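Local coordinates for protein 378aa long hypothetical citrate synthase (Sulfolobus tokodaii, PDB 1VGM) that belongs to the citrate synthase family, a mostly helical protein that assembles as a dimer, at residues N37-Y42 with E46-L51. Sequence-based numbering, arbitrary orientation.
Sequences NDLVNY and EELIHL
Apolar packing between Leu39 and two leucines of the facing helix carries this contact. The two methyls of Leu39 straddle one methyl of Leu51: CD2 of Leu39 lies 4.1 Å from Leu51 CD2, and CD1 of Leu39 is 4.2 Å from that same carbon. The two side chains meet at about a right angle. In Leu51, chi1 (178°) extends CG away from the backbone N, and chi2 (60°) then turns CD2 toward Leu39. Leu48 adds a looser touch, its CD1 4.4 Å from Leu39 CD1. Only 121 Å² is buried in all, in keeping with segment axes no closer than 10.8 Å.

Helices 36-42 and 45-54 form a helical hairpin, joined by a short turn, within the largely helical citrate synthase fold; segments 37-42 and 46-51 run roughly antiparallel at 140°. Phe372 of the second subunit also packs on Leu39, and Ile179 of helix 168-180 on Leu48.

Polar contact is bridged by solvent, with no direct hydrogen bond between the segments. One water donates to Tyr42 O at 2.8 Å and to Glu47 OE1 at a rather short 2.5 Å. That OE1 also forms a salt bridge with Arg378 of the second subunit, while Ser44 OG in the turn hydrogen-bonds Glu47 OE2.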
ATOM      1  N   ASN A  37      13.982 -11.881  25.224  1.00  4.23           N
ATOM      2  CA  ASN A  37      13.850 -13.056  26.084  1.00  7.06           C
ATOM      3  C   ASN A  37      13.058 -12.742  27.357  1.00  7.23           C
ATOM      4  O   ASN A  37      12.234 -13.545  27.793  1.00  8.50           O
ATOM      5  CB  ASN A  37      15.238 -13.598  26.461  1.00  8.66           C
ATOM      6  CG  ASN A  37      15.936 -14.297  25.298  1.00  9.56           C
ATOM      7  OD1 ASN A  37      15.715 -15.480  25.051  1.00  8.09           O
ATOM      8  ND2 ASN A  37      16.785 -13.566  24.587  1.00  8.43           N
ATOM      9  N   ASP A  38      13.307 -11.580  27.953  1.00  6.60           N
ATOM     10  CA  ASP A  38      12.591 -11.191  29.170  1.00  8.26           C
ATOM     11  C   ASP A  38      11.123 -10.935  28.865  1.00  7.61           C
ATOM     12  O   ASP A  38      10.231 -11.341  29.624  1.00  9.25           O
ATOM     13  CB  ASP A  38      13.213  -9.932  29.779  1.00  6.44           C
ATOM     14  CG  ASP A  38      14.582 -10.191  30.364  1.00 10.83           C
ATOM     15  OD1 ASP A  38      14.825 -11.330  30.810  1.00  8.07           O
ATOM     16  OD2 ASP A  38      15.417  -9.263  30.376  1.00 13.05           O
ATOM     17  N   LEU A  39      10.875 -10.252  27.750  1.00  3.56           N
ATOM     18  CA  LEU A  39       9.508  -9.932  27.353  1.00  4.91           C
ATOM     19  C   LEU A  39       8.675 -11.185  27.117  1.00  6.13           C
ATOM     20  O   LEU A  39       7.562 -11.296  27.627  1.00  3.54           O
ATOM     21  CB  LEU A  39       9.519  -9.051  26.099  1.00  7.11           C
ATOM     22  CG  LEU A  39      10.213  -7.706  26.351  1.00  7.81           C
ATOM     23  CD1 LEU A  39      10.274  -6.896  25.077  1.00  9.26           C
ATOM     24  CD2 LEU A  39       9.470  -6.942  27.443  1.00  4.92           C
ATOM     25  N   VAL A  40       9.215 -12.134  26.357  1.00  3.39           N
ATOM     26  CA  VAL A  40       8.539 -13.406  26.130  1.00  6.72           C
ATOM     27  C   VAL A  40       8.364 -14.169  27.448  1.00  9.27           C
ATOM     28  O   VAL A  40       7.261 -14.613  27.773  1.00  7.12           O
ATOM     29  CB  VAL A  40       9.325 -14.301  25.112  1.00  7.03           C
ATOM     30  CG1 VAL A  40       8.796 -15.732  25.149  1.00  6.80           C
ATOM     31  CG2 VAL A  40       9.188 -13.733  23.684  1.00  4.91           C
ATOM     32  N   ASN A  41       9.452 -14.320  28.201  1.00  5.24           N
ATOM     33  CA  ASN A  41       9.423 -15.145  29.404  1.00 10.36           C
ATOM     34  C   ASN A  41       8.555 -14.563  30.518  1.00  8.54           C
ATOM     35  O   ASN A  41       7.915 -15.307  31.249  1.00  7.10           O
ATOM     36  CB  ASN A  41      10.843 -15.358  29.935  1.00  9.40           C
ATOM     37  CG  ASN A  41      11.644 -16.308  29.077  1.00  9.35           C
ATOM     38  OD1 ASN A  41      12.854 -16.147  28.918  1.00 10.99           O
ATOM     39  ND2 ASN A  41      10.973 -17.314  28.519  1.00  6.36           N
ATOM     40  N   TYR A  42       8.543 -13.242  30.662  1.00  9.01           N
ATOM     41  CA  TYR A  42       8.030 -12.646  31.891  1.00 10.47           C
ATOM     42  C   TYR A  42       6.913 -11.636  31.664  1.00 10.42           C
ATOM     43  O   TYR A  42       6.315 -11.135  32.613  1.00  9.89           O
ATOM     44  CB  TYR A  42       9.172 -11.997  32.677  1.00  8.90           C
ATOM     45  CG  TYR A  42      10.305 -12.952  32.965  1.00 11.88           C
ATOM     46  CD1 TYR A  42      11.605 -12.670  32.541  1.00 12.70           C
ATOM     47  CD2 TYR A  42      10.073 -14.167  33.618  1.00 14.08           C
ATOM     48  CE1 TYR A  42      12.644 -13.577  32.751  1.00 14.70           C
ATOM     49  CE2 TYR A  42      11.106 -15.081  33.833  1.00 16.01           C
ATOM     50  CZ  TYR A  42      12.385 -14.783  33.393  1.00 16.27           C
ATOM     51  OH  TYR A  42      13.391 -15.705  33.557  1.00 18.61           O
ATOM     52  N   GLU A  46      -0.011  -7.978  25.433  1.00  3.33           N
ATOM     53  CA  GLU A  46      -0.667  -6.770  25.936  1.00  5.39           C
ATOM     54  C   GLU A  46       0.318  -5.808  26.610  1.00  5.64           C
ATOM     55  O   GLU A  46       0.204  -4.587  26.469  1.00  7.44           O
ATOM     56  CB  GLU A  46      -1.783  -7.131  26.927  1.00  5.83           C
ATOM     57  CG  GLU A  46      -3.010  -7.762  26.284  1.00  5.27           C
ATOM     58  CD  GLU A  46      -3.019  -9.275  26.385  1.00  6.68           C
ATOM     59  OE1 GLU A  46      -1.932  -9.896  26.270  1.00  6.77           O
ATOM     60  OE2 GLU A  46      -4.117  -9.842  26.573  1.00  8.69           O
ATOM     61  N   GLU A  47       1.281  -6.346  27.347  1.00  5.99           N
ATOM     62  CA  GLU A  47       2.293  -5.494  27.954  1.00  6.87           C
ATOM     63  C   GLU A  47       3.225  -4.893  26.907  1.00  5.90           C
ATOM     64  O   GLU A  47       3.625  -3.733  27.016  1.00  6.81           O
ATOM     65  CB  GLU A  47       3.083  -6.280  28.995  1.00  8.87           C
ATOM     66  CG  GLU A  47       2.258  -6.582  30.244  1.00 10.75           C
ATOM     67  CD  GLU A  47       2.928  -7.585  31.165  1.00  9.66           C
ATOM     68  OE1 GLU A  47       3.448  -7.182  32.226  1.00 13.88           O
ATOM     69  OE2 GLU A  47       2.926  -8.780  30.822  1.00  8.46           O
ATOM     70  N   LEU A  48       3.554  -5.677  25.882  1.00  4.71           N
ATOM     71  CA  LEU A  48       4.342  -5.176  24.759  1.00  2.46           C
ATOM     72  C   LEU A  48       3.614  -4.131  23.917  1.00  1.88           C
ATOM     73  O   LEU A  48       4.214  -3.148  23.480  1.00  8.18           O
ATOM     74  CB  LEU A  48       4.783  -6.331  23.850  1.00  3.42           C
ATOM     75  CG  LEU A  48       5.599  -5.901  22.618  1.00  2.82           C
ATOM     76  CD1 LEU A  48       6.803  -5.046  23.045  1.00  6.18           C
ATOM     77  CD2 LEU A  48       6.076  -7.137  21.860  1.00  2.93           C
ATOM     78  N   ILE A  49       2.322  -4.334  23.694  1.00  3.71           N
ATOM     79  CA  ILE A  49       1.501  -3.297  23.082  1.00  6.27           C
ATOM     80  C   ILE A  49       1.710  -1.969  23.798  1.00  4.13           C
ATOM     81  O   ILE A  49       1.977  -0.953  23.152  1.00  4.93           O
ATOM     82  CB  ILE A  49      -0.007  -3.648  23.131  1.00  6.69           C
ATOM     83  CG1 ILE A  49      -0.301  -4.841  22.228  1.00  8.14           C
ATOM     84  CG2 ILE A  49      -0.837  -2.453  22.681  1.00  7.75           C
ATOM     85  CD1 ILE A  49      -1.726  -5.375  22.384  1.00  5.03           C
ATOM     86  N   HIS A  50       1.589  -1.972  25.124  1.00  6.27           N
ATOM     87  CA  HIS A  50       1.695  -0.729  25.889  1.00  7.34           C
ATOM     88  C   HIS A  50       3.126  -0.193  25.837  1.00  8.55           C
ATOM     89  O   HIS A  50       3.350   1.017  25.767  1.00  6.87           O
ATOM     90  CB  HIS A  50       1.281  -0.961  27.351  1.00 10.16           C
ATOM     91  CG  HIS A  50       1.240   0.290  28.174  1.00  7.74           C
ATOM     92  ND1 HIS A  50       2.371   0.866  28.717  1.00  7.66           N
ATOM     93  CD2 HIS A  50       0.204   1.082  28.541  1.00  8.20           C
ATOM     94  CE1 HIS A  50       2.030   1.955  29.383  1.00  9.22           C
ATOM     95  NE2 HIS A  50       0.721   2.109  29.291  1.00  8.07           N
ATOM     96  N   LEU A  51       4.095  -1.099  25.876  1.00  8.02           N
ATOM     97  CA  LEU A  51       5.497  -0.706  25.795  1.00  8.14           C
ATOM     98  C   LEU A  51       5.770   0.001  24.465  1.00  7.38           C
ATOM     99  O   LEU A  51       6.303   1.120  24.441  1.00  7.90           O
ATOM    100  CB  LEU A  51       6.393  -1.941  25.937  1.00  6.65           C
ATOM    101  CG  LEU A  51       7.913  -1.796  25.843  1.00  4.77           C
ATOM    102  CD1 LEU A  51       8.427  -0.855  26.928  1.00  3.54           C
ATOM    103  CD2 LEU A  51       8.557  -3.180  25.972  1.00  8.85           C
TER
HETATM  104  O   HOH W   1       5.152  -8.712  33.304  1.00 13.55           O